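Local coordinates for enoyl-CoA hydratase (Mycobacterium tuberculosis, PDB 5KJP), which probably catalyses the reversible hydration of 2-enoyl-CoA thioesters to 3-hydroxyacyl-CoA in fatty acid metabolism, as a member of the crotonase superfamily, at residues R22-I27 with G59-I64; N37-A42 with E85-E90; G95-P100 with A121-L126; A107-Y112 with S133-P138; K216-E221 with K236-V241. All coordinates share one frame; numbering follows the deposited sequence.

Contact 1: R22-I27 with G59-I64; sequences RDRILI and GLSVAI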
# COMPACT_ATOMS: atom_id res chain seq x y z
N ARG A 22 -23.97 -22.96 7.68
CA ARG A 22 -24.62 -22.41 8.86
C ARG A 22 -25.31 -21.12 8.45
O ARG A 22 -24.65 -20.10 8.25
CB ARG A 22 -23.62 -22.15 9.99
CG ARG A 22 -22.93 -23.41 10.46
CD ARG A 22 -22.18 -23.20 11.77
NE ARG A 22 -21.23 -24.29 12.00
CZ ARG A 22 -20.28 -24.27 12.93
NH1 ARG A 22 -19.47 -25.31 13.07
NH2 ARG A 22 -20.15 -23.22 13.72
N ASP A 23 -26.63 -21.19 8.31
CA ASP A 23 -27.42 -20.10 7.76
C ASP A 23 -26.87 -19.71 6.38
O ASP A 23 -26.89 -20.52 5.45
CB ASP A 23 -27.43 -18.89 8.70
CG ASP A 23 -28.03 -19.22 10.06
OD1 ASP A 23 -29.04 -19.95 10.11
OD2 ASP A 23 -27.47 -18.76 11.08
N ARG A 24 -26.35 -18.50 6.27
CA ARG A 24 -25.87 -18.00 4.98
C ARG A 24 -24.35 -18.06 4.88
O ARG A 24 -23.75 -17.48 3.97
CB ARG A 24 -26.37 -16.58 4.75
CG ARG A 24 -27.88 -16.43 4.94
CD ARG A 24 -28.35 -15.08 4.44
NE ARG A 24 -27.95 -14.89 3.05
CZ ARG A 24 -28.65 -15.31 2.00
NH1 ARG A 24 -29.81 -15.94 2.18
NH2 ARG A 24 -28.20 -15.10 0.77
N ILE A 25 -23.72 -18.78 5.80
CA ILE A 25 -22.27 -18.91 5.82
C ILE A 25 -21.84 -20.32 5.43
O ILE A 25 -22.33 -21.30 5.99
CB ILE A 25 -21.69 -18.56 7.21
CG1 ILE A 25 -21.97 -17.09 7.54
CG2 ILE A 25 -20.19 -18.82 7.25
CD1 ILE A 25 -21.94 -16.79 9.02
N LEU A 26 -20.93 -20.41 4.47
CA LEU A 26 -20.39 -21.71 4.10
C LEU A 26 -19.04 -21.92 4.79
O LEU A 26 -18.08 -21.20 4.52
CB LEU A 26 -20.24 -21.83 2.59
CG LEU A 26 -20.04 -23.28 2.12
CD1 LEU A 26 -21.33 -24.08 2.32
CD2 LEU A 26 -19.55 -23.37 0.67
N ILE A 27 -18.97 -22.91 5.68
CA ILE A 27 -17.70 -23.21 6.34
C ILE A 27 -16.99 -24.37 5.65
O ILE A 27 -17.51 -25.49 5.58
CB ILE A 27 -17.90 -23.55 7.82
CG1 ILE A 27 -18.68 -22.42 8.51
CG2 ILE A 27 -16.55 -23.78 8.51
CD1 ILE A 27 -19.00 -22.72 9.95
N GLY A 59 -28.74 -18.83 -1.32
CA GLY A 59 -28.88 -18.88 0.12
C GLY A 59 -27.57 -18.74 0.88
O GLY A 59 -27.55 -18.80 2.11
N LEU A 60 -26.47 -18.56 0.16
CA LEU A 60 -25.17 -18.35 0.78
C LEU A 60 -24.68 -16.93 0.51
O LEU A 60 -24.87 -16.40 -0.59
CB LEU A 60 -24.15 -19.36 0.28
CG LEU A 60 -24.35 -20.83 0.68
CD1 LEU A 60 -23.31 -21.73 0.02
CD2 LEU A 60 -24.32 -20.98 2.20
N SER A 61 -24.05 -16.33 1.51
CA SER A 61 -23.57 -14.96 1.38
C SER A 61 -22.05 -14.86 1.53
O SER A 61 -21.40 -14.08 0.83
CB SER A 61 -24.24 -14.06 2.42
OG SER A 61 -25.64 -13.95 2.16
N VAL A 62 -21.49 -15.64 2.44
CA VAL A 62 -20.07 -15.56 2.79
C VAL A 62 -19.53 -16.97 3.03
O VAL A 62 -20.25 -17.85 3.49
CB VAL A 62 -19.85 -14.69 4.07
CG1 VAL A 62 -18.38 -14.72 4.52
CG2 VAL A 62 -20.29 -13.25 3.83
N ALA A 63 -18.25 -17.19 2.70
CA ALA A 63 -17.60 -18.44 3.06
C ALA A 63 -16.42 -18.21 4.01
O ALA A 63 -15.80 -17.14 4.01
CB ALA A 63 -17.13 -19.16 1.82
N ILE A 64 -16.13 -19.22 4.81
CA ILE A 64 -14.93 -19.24 5.64
C ILE A 64 -14.11 -20.47 5.29
O ILE A 64 -14.64 -21.59 5.23
CB ILE A 64 -15.27 -19.27 7.14
CG1 ILE A 64 -16.12 -18.06 7.53
CG2 ILE A 64 -13.99 -19.35 7.98
CD1 ILE A 64 -16.68 -18.15 8.95
O HOH W 1 -26.09 -13.95 -1.02

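Contact 2: N37-A42 with E85-E90; sequences NAVNAA and ENVVVE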
# COMPACT_ATOMS: atom_id res chain seq x y z
N ASN A 37 -2.76 -30.67 6.27
CA ASN A 37 -3.72 -30.08 5.34
C ASN A 37 -3.06 -29.59 4.04
O ASN A 37 -3.52 -28.62 3.43
CB ASN A 37 -4.47 -28.94 6.04
CG ASN A 37 -5.39 -29.47 7.14
OD1 ASN A 37 -6.01 -30.52 6.98
ND2 ASN A 37 -5.46 -28.75 8.26
N ALA A 38 -2.01 -30.28 3.62
CA ALA A 38 -1.36 -30.00 2.35
C ALA A 38 -2.34 -30.22 1.21
O ALA A 38 -3.18 -31.12 1.26
CB ALA A 38 -0.12 -30.88 2.16
N VAL A 39 -2.24 -29.39 0.17
CA VAL A 39 -3.17 -29.47 -0.94
C VAL A 39 -2.74 -30.52 -1.96
O VAL A 39 -1.72 -30.36 -2.64
CB VAL A 39 -3.32 -28.10 -1.64
CG1 VAL A 39 -4.31 -28.19 -2.80
CG2 VAL A 39 -3.75 -27.03 -0.62
N ASN A 40 -3.51 -31.60 -2.06
CA ASN A 40 -3.36 -32.55 -3.15
C ASN A 40 -4.47 -32.35 -4.18
O ASN A 40 -5.19 -31.34 -4.12
CB ASN A 40 -3.35 -33.99 -2.63
CG ASN A 40 -4.62 -34.35 -1.87
OD1 ASN A 40 -5.55 -33.55 -1.77
ND2 ASN A 40 -4.66 -35.58 -1.34
N ALA A 41 -4.62 -33.29 -5.10
CA ALA A 41 -5.66 -33.19 -6.13
C ALA A 41 -7.05 -33.14 -5.51
O ALA A 41 -7.88 -32.32 -5.91
CB ALA A 41 -5.56 -34.36 -7.11
N ALA A 42 -7.29 -34.00 -4.52
CA ALA A 42 -8.59 -34.07 -3.85
C ALA A 42 -8.94 -32.75 -3.17
O ALA A 42 -10.07 -32.26 -3.29
CB ALA A 42 -8.60 -35.21 -2.84
N GLU A 85 -0.20 -35.92 -9.42
CA GLU A 85 -1.58 -35.56 -9.12
C GLU A 85 -1.88 -34.21 -9.77
O GLU A 85 -1.01 -33.35 -9.85
CB GLU A 85 -1.82 -35.49 -7.61
CG GLU A 85 -1.72 -36.84 -6.90
CD GLU A 85 -2.47 -36.86 -5.58
OE1 GLU A 85 -3.24 -35.91 -5.30
OE2 GLU A 85 -2.30 -37.84 -4.81
N ASN A 86 -3.11 -34.04 -10.27
CA ASN A 86 -3.49 -32.78 -10.87
C ASN A 86 -3.87 -31.78 -9.79
O ASN A 86 -5.05 -31.57 -9.50
CB ASN A 86 -4.65 -32.96 -11.85
CG ASN A 86 -4.91 -31.71 -12.69
OD1 ASN A 86 -4.02 -30.88 -12.86
ND2 ASN A 86 -6.12 -31.59 -13.21
N VAL A 87 -2.85 -31.18 -9.18
CA VAL A 87 -3.05 -30.30 -8.04
C VAL A 87 -3.32 -28.87 -8.48
O VAL A 87 -4.28 -28.24 -8.04
CB VAL A 87 -1.83 -30.31 -7.10
CG1 VAL A 87 -2.15 -29.52 -5.83
CG2 VAL A 87 -1.45 -31.74 -6.76
N VAL A 88 -2.46 -28.34 -9.34
CA VAL A 88 -2.65 -26.99 -9.86
C VAL A 88 -3.52 -27.06 -11.11
O VAL A 88 -3.03 -27.39 -12.19
CB VAL A 88 -1.33 -26.28 -10.18
CG1 VAL A 88 -1.58 -24.86 -10.65
CG2 VAL A 88 -0.42 -26.28 -8.95
N VAL A 89 -4.80 -26.77 -10.95
CA VAL A 89 -5.77 -26.98 -12.01
C VAL A 89 -5.89 -25.78 -12.94
O VAL A 89 -6.06 -24.65 -12.49
CB VAL A 89 -7.16 -27.31 -11.42
CG1 VAL A 89 -8.20 -27.40 -12.53
CG2 VAL A 89 -7.09 -28.60 -10.61
N GLU A 90 -5.79 -26.03 -14.24
CA GLU A 90 -5.93 -24.99 -15.25
C GLU A 90 -7.22 -24.19 -15.05
O GLU A 90 -8.31 -24.76 -14.94
CB GLU A 90 -5.90 -25.61 -16.66
CG GLU A 90 -5.19 -24.76 -17.70
CD GLU A 90 -6.04 -23.61 -18.20
OE1 GLU A 90 -7.01 -23.87 -18.94
OE2 GLU A 90 -5.73 -22.45 -17.84
O HOH W 2 -2.54 -37.59 -2.21
O HOH W 3 -7.80 -31.65 -8.49
O HOH W 4 -5.65 -36.53 -4.25

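Contact 3: G95-P100 with A121-L126; sequences GFTERP and ALAADL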
# COMPACT_ATOMS: atom_id res chain seq x y z
N GLY A 95 -6.55 -24.91 -5.97
CA GLY A 95 -7.91 -24.80 -5.48
C GLY A 95 -8.66 -23.66 -6.14
O GLY A 95 -9.56 -23.90 -6.95
N PHE A 96 -8.29 -22.43 -5.81
CA PHE A 96 -8.99 -21.26 -6.31
C PHE A 96 -8.09 -20.02 -6.42
O PHE A 96 -8.57 -18.91 -6.61
CB PHE A 96 -10.19 -20.94 -5.40
CG PHE A 96 -9.80 -20.62 -3.98
CD1 PHE A 96 -9.59 -21.64 -3.05
CD2 PHE A 96 -9.63 -19.30 -3.57
CE1 PHE A 96 -9.21 -21.35 -1.75
CE2 PHE A 96 -9.26 -19.00 -2.27
CZ PHE A 96 -9.05 -20.02 -1.35
N THR A 97 -6.78 -20.21 -6.30
CA THR A 97 -5.85 -19.08 -6.32
C THR A 97 -5.91 -18.26 -7.61
O THR A 97 -5.62 -17.07 -7.59
CB THR A 97 -4.39 -19.53 -6.12
OG1 THR A 97 -4.10 -20.60 -7.02
CG2 THR A 97 -4.15 -19.99 -4.68
N GLU A 98 -6.26 -18.89 -8.72
CA GLU A 98 -6.36 -18.17 -9.98
C GLU A 98 -7.81 -17.92 -10.37
O GLU A 98 -8.11 -17.50 -11.49
CB GLU A 98 -5.62 -18.92 -11.09
CG GLU A 98 -4.13 -19.02 -10.81
CD GLU A 98 -3.36 -19.72 -11.90
OE1 GLU A 98 -3.74 -19.58 -13.09
OE2 GLU A 98 -2.38 -20.41 -11.57
N ARG A 99 -8.71 -18.18 -9.43
CA ARG A 99 -10.13 -17.96 -9.66
C ARG A 99 -10.84 -17.68 -8.33
O ARG A 99 -11.64 -18.50 -7.87
CB ARG A 99 -10.75 -19.17 -10.37
CG ARG A 99 -12.21 -19.00 -10.79
CD ARG A 99 -12.82 -20.33 -11.19
NE ARG A 99 -14.27 -20.23 -11.34
CZ ARG A 99 -14.88 -19.69 -12.39
NH1 ARG A 99 -14.17 -19.18 -13.40
NH2 ARG A 99 -16.20 -19.65 -12.44
N PRO A 100 -10.53 -16.53 -7.70
CA PRO A 100 -11.14 -16.21 -6.41
C PRO A 100 -12.66 -16.09 -6.53
O PRO A 100 -13.15 -15.68 -7.59
CB PRO A 100 -10.50 -14.86 -6.04
CG PRO A 100 -9.34 -14.69 -6.96
CD PRO A 100 -9.67 -15.44 -8.20
N ALA A 121 -4.64 -18.17 1.67
CA ALA A 121 -5.09 -17.08 2.52
C ALA A 121 -5.13 -15.76 1.74
O ALA A 121 -6.05 -14.96 1.91
CB ALA A 121 -4.19 -16.95 3.76
N LEU A 122 -4.13 -15.53 0.90
CA LEU A 122 -4.06 -14.31 0.09
C LEU A 122 -5.16 -14.24 -0.96
O LEU A 122 -5.56 -13.16 -1.38
CB LEU A 122 -2.69 -14.20 -0.60
CG LEU A 122 -1.55 -13.83 0.35
CD1 LEU A 122 -0.21 -14.01 -0.34
CD2 LEU A 122 -1.72 -12.39 0.81
N ALA A 123 -5.64 -15.40 -1.39
CA ALA A 123 -6.73 -15.44 -2.37
C ALA A 123 -8.08 -15.16 -1.71
O ALA A 123 -9.05 -14.85 -2.40
CB ALA A 123 -6.75 -16.78 -3.08
N ALA A 124 -8.13 -15.27 -0.39
CA ALA A 124 -9.31 -14.86 0.37
C ALA A 124 -9.31 -13.33 0.50
O ALA A 124 -8.32 -12.68 0.17
CB ALA A 124 -9.33 -15.51 1.76
N ASP A 125 -10.41 -12.77 0.98
CA ASP A 125 -10.55 -11.32 1.08
C ASP A 125 -10.11 -10.80 2.43
O ASP A 125 -9.62 -9.68 2.56
CB ASP A 125 -11.99 -10.91 0.83
CG ASP A 125 -12.50 -11.42 -0.49
OD1 ASP A 125 -11.88 -11.09 -1.52
OD2 ASP A 125 -13.49 -12.17 -0.49
N LEU A 126 -10.33 -11.63 3.44
CA LEU A 126 -10.11 -11.25 4.83
C LEU A 126 -9.43 -12.41 5.53
O LEU A 126 -9.67 -13.58 5.19
CB LEU A 126 -11.43 -10.91 5.51
CG LEU A 126 -12.29 -9.84 4.84
CD1 LEU A 126 -13.66 -9.77 5.47
CD2 LEU A 126 -11.59 -8.49 4.95

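Contact 4: A107-Y112 with S133-P138; sequences AAVEGY and SAFGIP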
# COMPACT_ATOMS: atom_id res chain seq x y z
N ALA A 107 -10.42 -16.30 5.44
CA ALA A 107 -9.56 -17.40 5.87
C ALA A 107 -9.40 -17.38 7.39
O ALA A 107 -9.02 -16.35 7.96
CB ALA A 107 -8.20 -17.34 5.17
N ALA A 108 -9.71 -18.50 8.04
CA ALA A 108 -9.53 -18.63 9.49
C ALA A 108 -8.30 -19.48 9.78
O ALA A 108 -8.33 -20.71 9.64
CB ALA A 108 -10.77 -19.24 10.14
N VAL A 109 -7.22 -18.81 10.19
CA VAL A 109 -5.91 -19.44 10.24
C VAL A 109 -5.49 -19.82 11.66
O VAL A 109 -5.48 -18.97 12.56
CB VAL A 109 -4.83 -18.52 9.63
CG1 VAL A 109 -3.43 -19.14 9.77
CG2 VAL A 109 -5.16 -18.21 8.17
N GLU A 110 -5.17 -21.10 11.84
CA GLU A 110 -4.50 -21.62 13.02
C GLU A 110 -3.17 -22.22 12.57
O GLU A 110 -3.04 -22.62 11.40
CB GLU A 110 -5.34 -22.71 13.72
CG GLU A 110 -6.75 -22.30 14.14
CD GLU A 110 -6.81 -21.63 15.51
OE1 GLU A 110 -5.78 -21.59 16.22
OE2 GLU A 110 -7.91 -21.15 15.88
N GLY A 111 -2.21 -22.29 13.48
CA GLY A 111 -0.95 -22.97 13.20
C GLY A 111 -0.23 -22.37 12.01
O GLY A 111 -0.13 -21.16 11.89
N TYR A 112 0.24 -23.22 11.10
CA TYR A 112 0.98 -22.72 9.95
C TYR A 112 0.14 -22.60 8.69
O TYR A 112 -0.60 -23.53 8.32
CB TYR A 112 2.18 -23.62 9.65
CG TYR A 112 3.32 -23.47 10.63
CD1 TYR A 112 4.20 -22.40 10.52
CD2 TYR A 112 3.51 -24.38 11.65
CE1 TYR A 112 5.25 -22.25 11.41
CE2 TYR A 112 4.56 -24.24 12.55
CZ TYR A 112 5.42 -23.17 12.42
OH TYR A 112 6.47 -23.01 13.30
N SER A 133 -0.32 -18.26 15.24
CA SER A 133 -0.19 -18.79 13.89
C SER A 133 0.94 -18.07 13.15
O SER A 133 1.49 -17.09 13.64
CB SER A 133 -1.52 -18.67 13.12
OG SER A 133 -1.90 -17.32 12.90
N ALA A 134 1.29 -18.58 11.97
CA ALA A 134 2.35 -17.95 11.17
C ALA A 134 2.13 -18.17 9.69
O ALA A 134 1.54 -19.18 9.26
CB ALA A 134 3.70 -18.49 11.58
N PHE A 135 2.61 -17.21 8.91
CA PHE A 135 2.54 -17.23 7.45
C PHE A 135 3.95 -17.31 6.89
O PHE A 135 4.93 -17.22 7.63
CB PHE A 135 1.83 -15.98 6.92
CG PHE A 135 0.44 -15.81 7.46
CD1 PHE A 135 0.22 -15.26 8.71
CD2 PHE A 135 -0.65 -16.24 6.72
CE1 PHE A 135 -1.06 -15.13 9.22
CE2 PHE A 135 -1.94 -16.11 7.21
CZ PHE A 135 -2.14 -15.55 8.47
N GLY A 136 4.07 -17.48 5.58
CA GLY A 136 5.37 -17.47 4.94
C GLY A 136 5.32 -18.03 3.54
O GLY A 136 4.41 -18.81 3.19
N ILE A 137 6.29 -17.63 2.74
CA ILE A 137 6.46 -18.17 1.39
C ILE A 137 7.93 -18.58 1.23
O ILE A 137 8.75 -17.84 0.69
CB ILE A 137 6.04 -17.16 0.30
CG1 ILE A 137 6.51 -15.74 0.66
CG2 ILE A 137 4.52 -17.16 0.15
CD1 ILE A 137 6.30 -14.72 -0.48
N PRO A 138 8.27 -19.78 1.72
CA PRO A 138 9.66 -20.25 1.77
C PRO A 138 10.13 -20.91 0.46
O PRO A 138 11.17 -21.57 0.47
CB PRO A 138 9.63 -21.27 2.90
CG PRO A 138 8.26 -21.84 2.85
CD PRO A 138 7.35 -20.71 2.40

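Contact 5: K216-E221 with K236-V241; sequences KRIITE and KILVPV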
# COMPACT_ATOMS: atom_id res chain seq x y z
N LYS A 216 -17.14 -5.58 -3.06
CA LYS A 216 -15.96 -6.40 -3.28
C LYS A 216 -15.51 -6.30 -4.73
O LYS A 216 -14.31 -6.18 -5.02
CB LYS A 216 -16.22 -7.86 -2.90
CG LYS A 216 -15.12 -8.80 -3.37
CD LYS A 216 -15.29 -10.22 -2.84
CE LYS A 216 -14.37 -11.17 -3.59
NZ LYS A 216 -14.33 -12.54 -2.98
N ARG A 217 -16.47 -6.35 -5.64
CA ARG A 217 -16.17 -6.27 -7.06
C ARG A 217 -15.44 -4.97 -7.41
O ARG A 217 -14.48 -4.98 -8.17
CB ARG A 217 -17.46 -6.39 -7.88
CG ARG A 217 -17.19 -6.45 -9.36
CD ARG A 217 -18.45 -6.77 -10.15
NE ARG A 217 -18.20 -6.60 -11.58
CZ ARG A 217 -19.16 -6.53 -12.50
NH1 ARG A 217 -20.43 -6.64 -12.14
NH2 ARG A 217 -18.83 -6.36 -13.77
N ILE A 218 -15.90 -3.85 -6.86
CA ILE A 218 -15.28 -2.57 -7.18
C ILE A 218 -13.87 -2.52 -6.61
O ILE A 218 -12.93 -2.12 -7.31
CB ILE A 218 -16.13 -1.38 -6.67
CG1 ILE A 218 -17.41 -1.26 -7.50
CG2 ILE A 218 -15.34 -0.07 -6.74
CD1 ILE A 218 -18.53 -0.52 -6.79
N ILE A 219 -13.69 -2.94 -5.37
CA ILE A 219 -12.35 -2.92 -4.78
C ILE A 219 -11.37 -3.82 -5.55
O ILE A 219 -10.24 -3.41 -5.84
CB ILE A 219 -12.38 -3.32 -3.29
CG1 ILE A 219 -13.09 -2.22 -2.48
CG2 ILE A 219 -10.96 -3.55 -2.77
CD1 ILE A 219 -13.27 -2.56 -1.01
N THR A 220 -11.80 -5.02 -5.91
CA THR A 220 -10.93 -5.95 -6.64
C THR A 220 -10.67 -5.48 -8.08
O THR A 220 -9.53 -5.49 -8.54
CB THR A 220 -11.50 -7.40 -6.68
OG1 THR A 220 -12.73 -7.43 -7.41
CG2 THR A 220 -11.74 -7.93 -5.27
N GLU A 221 -11.71 -5.06 -8.80
CA GLU A 221 -11.54 -4.69 -10.20
C GLU A 221 -10.87 -3.34 -10.40
O GLU A 221 -10.23 -3.11 -11.43
CB GLU A 221 -12.89 -4.72 -10.92
CG GLU A 221 -13.51 -6.10 -10.97
CD GLU A 221 -14.76 -6.16 -11.83
OE1 GLU A 221 -15.06 -5.17 -12.53
OE2 GLU A 221 -15.44 -7.21 -11.82
N LYS A 236 -21.02 1.63 -13.57
CA LYS A 236 -21.68 0.49 -14.20
C LYS A 236 -22.05 -0.57 -13.17
O LYS A 236 -23.04 -1.28 -13.31
CB LYS A 236 -20.78 -0.13 -15.27
CG LYS A 236 -20.32 0.84 -16.35
CD LYS A 236 -19.19 0.22 -17.16
CE LYS A 236 -18.76 1.12 -18.31
NZ LYS A 236 -17.45 0.70 -18.87
N ILE A 237 -21.22 -0.69 -12.14
CA ILE A 237 -21.47 -1.65 -11.08
C ILE A 237 -22.47 -1.06 -10.07
O ILE A 237 -23.28 -1.78 -9.49
CB ILE A 237 -20.16 -2.05 -10.39
CG1 ILE A 237 -19.21 -2.71 -11.40
CG2 ILE A 237 -20.41 -2.99 -9.21
CD1 ILE A 237 -17.80 -2.91 -10.88
N LEU A 238 -22.43 0.26 -9.90
CA LEU A 238 -23.29 0.94 -8.92
C LEU A 238 -24.77 0.90 -9.27
O LEU A 238 -25.62 0.70 -8.39
CB LEU A 238 -22.87 2.40 -8.76
CG LEU A 238 -21.55 2.72 -8.06
CD1 LEU A 238 -21.36 4.22 -7.96
CD2 LEU A 238 -21.52 2.09 -6.68
N VAL A 239 -25.09 1.13 -10.54
CA VAL A 239 -26.49 1.34 -10.94
C VAL A 239 -27.42 0.17 -10.58
O VAL A 239 -28.47 0.40 -9.99
CB VAL A 239 -26.59 1.65 -12.45
CG1 VAL A 239 -28.04 1.65 -12.91
CG2 VAL A 239 -25.94 3.00 -12.75
N PRO A 240 -27.03 -1.09 -10.90
CA PRO A 240 -27.93 -2.18 -10.54
C PRO A 240 -28.17 -2.31 -9.03
O PRO A 240 -29.22 -2.80 -8.62
CB PRO A 240 -27.21 -3.43 -11.06
CG PRO A 240 -26.36 -2.92 -12.16
CD PRO A 240 -25.88 -1.58 -11.68
N VAL A 241 -27.21 -1.86 -8.22
CA VAL A 241 -27.39 -1.90 -6.77
C VAL A 241 -28.40 -0.84 -6.33
O VAL A 241 -29.34 -1.12 -5.58
CB VAL A 241 -26.06 -1.68 -6.03
CG1 VAL A 241 -26.29 -1.62 -4.53
CG2 VAL A 241 -25.08 -2.80 -6.38

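Contact 1: R22-I27 with G59-I64
Leu60 pushes its CD1 methyl into the concave side of Leu26. Leu26 CD1 is nearest, 3.8 Å from Leu60 CD1, with CB, CG and CD2 of Leu26 little further off. Beside this bump the small Ala63 lies against the base of Leu26, Leu26 CB 4.2 Å from Ala63 CB. The other sheet face carries Ile25, Ile27, Val62 and Ile64. There Ile25 meets Ile64, two residues beyond its bridge partner Val62, Ile25 CG2 to Ile64 CD1 at 4.0 Å. At the end of the contact the Arg24 chain bends at chi3 (55°) and lays its guanidinium on Gly59 O, which faces the centre of that plane. Arg24 NE bonds in plane to Ser61 OG at 2.6 Å. Arg24 NH2 bonds to Ala58 O and to a water that also donates to Leu60 O. Arg24 O is gripped twice, by Ser61 N at 2.7 Å and by Val62 N at 3.3 Å. Parallel pairing continues with Leu26 N to Val62 O and Ile64 N to Leu26 O, both 2.8 Å. This is a beta-alpha-beta crossover, with helix 41-56 packed on Leu26 and Ala63. Helix 193-205 touches Ile25 and Val62. Strands 17-22 and 105-109 flank the pair.

Contact 2: N37-A42 with E85-E90
Glu85 OE1 is held by Ala41 N and by a water at the start of helix 41-56. Ala41 N donates to Glu85 OE1 at 3.0 Å, with 164° at the hydrogen, and meets the oxygen nearly along its C-O axis. Water 4 donates to Glu85 OE1 at 2.7 Å and accepts from Ala42 N. The carboxylate thus serves two successive amides of the first helical turn, one directly and one through water. The Glu85 chain is extended beyond CG, which carries OE1 across Asn40 and places it 3.3 Å from Ala41 CB. Glu85 OE2 turns to other partners: Arg83 by a salt bridge, and water 2, which links it to Asn40 ND2.

Asn40 is the N-cap residue. Its CG stands between the backbone N and the carbonyl carbon (chi1 59°), and OD1 bonds to Val43 N. Its amide plane lies 32° from the Glu85 carboxylate plane, and ND2 also bonds to Glu16.

The apolar side is made by Val87. Its CG1 rests against Val39 O at 3.3 Å and against Val39 CG1 at 4.0 Å, while CG2 faces the Ala41 backbone. Water 3 donates to both Ala41 O and Asn86 O. The negative carboxylate would suit the positive end of the helix dipole. The arrangement is a helix N-terminus with an Asn N-cap, reinforced by an acidic side chain from a distant loop that follows helix 78-82.

Contact 3: G95-P100 with A121-L126
Phe96 CE2 presses on Ala123 CB at 3.4 Å, the tight point of this contact. Phe96 CD2 is next, 3.9 Å from the same methyl. The methyl meets the ring obliquely, while Ala124 N lies further out, near the ring plane at its edge. Phe96 CG is set between its backbone N and carbonyl carbon (chi1 61°), which swings the ring from the loop toward Ala123. Thr97 closes in beside it: Thr97 CA is 4.1 Å from Ala123 CB. The Ala123 methyl sits in the angle formed by the ring and the Thr97 backbone, where a type I turn runs from Phe96 to Arg99. Leu105 of strand 105-109 also touches the ring.

The looser part is at Pro100, which is exposed. It approaches only with CB, 3.9 Å from Ala123 O. Arg153 of helix 150-157 packs on both Pro100 and Ala123. Glu98 packs on Phe231 of the third subunit.

The two segments share no hydrogen bond. Thr97 OG1 bonds to Leu94 N, Thr97 O to Arg153. The chemistry implies that close apolar fit, rather than directional bonding, seats the loop between strands 93-94 and 105-109 on the C-terminal end of helix 116-123 in this crotonase-family fold.

Contact 4: A107-Y112 with S133-P138
Val109 and Phe135 reach toward each other tip to tip. Val109 holds CG1 anti to its backbone N (chi1 177°) and CG2 anti to its carbonyl carbon, and this fork meets the ring obliquely. Val109 CG2 is 4.0 Å from Phe135 CE2. The Phe135 CB points away from the other segment, but CG stands anti to the carbonyl carbon (chi1 -58°) and the ring comes back to the valine. Val109 CG1 also rests on Ser133 CB at 3.9 Å. Ser133 OG bonds to Ala130 O, while CB turns to the Gly111 backbone. Gly111 has a positive phi, which suits glycine. Its O lies 3.1 Å from Ser133 CA and accepts from Ala134 N at 2.9 Å, the donor tilted from the carbonyl plane. One residue on, Tyr112 pairs with Ala134 in parallel. Tyr112 CE1 lies 4.1 Å from Ala134 CB, obliquely to the ring.

Strand 105-109 belongs to the large sheet and strand 112-114 to a small one, with Gly111 at the bend. Strands 126-130 and 134-136 follow the same course. Such successive strands leaving one sheet for another are characteristic of the spiral crotonase fold.

Contact 5: K216-E221 with K236-V241
The axes of 216-221 and 236-241 are antiparallel (178°), 10.7 Å apart at closest approach. The nearest backbone pair is Ile218 and Ile237, 7.4 Å between CA atoms. The second helix is kinked at Pro240, whose N has no bond to the turn before.

Ile237 makes most of the contact. Its CG1 stands anti to the carbonyl carbon (chi1 -61°), and CD1 continues outward to meet Arg217, Ile218 and Glu221. Ile237 CD1 lies 3.8 Å from Ile218 CG1, and the two isoleucines slide past each other in opposite directions. Ile218 CD1 goes on to Leu238 CD2 at 4.0 Å, the two side chains crossing at about a right angle.

The Arg217 chain is extended and lays one guanidinium face on Ile237, with Ile237 CG1 over its centre, 3.9 Å from the plane. Within its own helix, Arg217 NE makes a salt bridge to Glu221 OE2 at 2.8 Å, approaching from above the carboxylate plane. The same guanidinium thus has Ile237 on a face and Glu221 at its edge.

Ala214 of helix 209-221 adds to the packing on Ile237 and touches Val241. Tyr160 of the second subunit packs on Ile219 and Thr220, and its Val145 and Gly143 touch Leu238 and Val241. Helices 209-221 and 230-242 thus form an antiparallel pair near the C-terminus of the chain, packed against the second subunit.

Contact 4 links contacts 1 and 3 through the large sheet. Ile64 CG2 of contact 1 lies 3.9 Å from Ala108 CB of contact 4. Leu126 O of contact 3 is 2.8 Å from Ala107 N of contact 4, a probable hydrogen bond. Contact 3 reaches contact 5 by the salt bridge from Asp125 OD2 to Lys216 NZ, 2.7 Å, which ties the core to the C-terminal helices. Contacts 3 and 5 both touch the second subunit. Contact 2 touches none of the others; its nearest atoms to contact 3 are about 5 Å away, and its centre is about 32 Å from that of contact 5. As in other crotonases, the acyl-CoA site is probably formed near the strands and helices of this core.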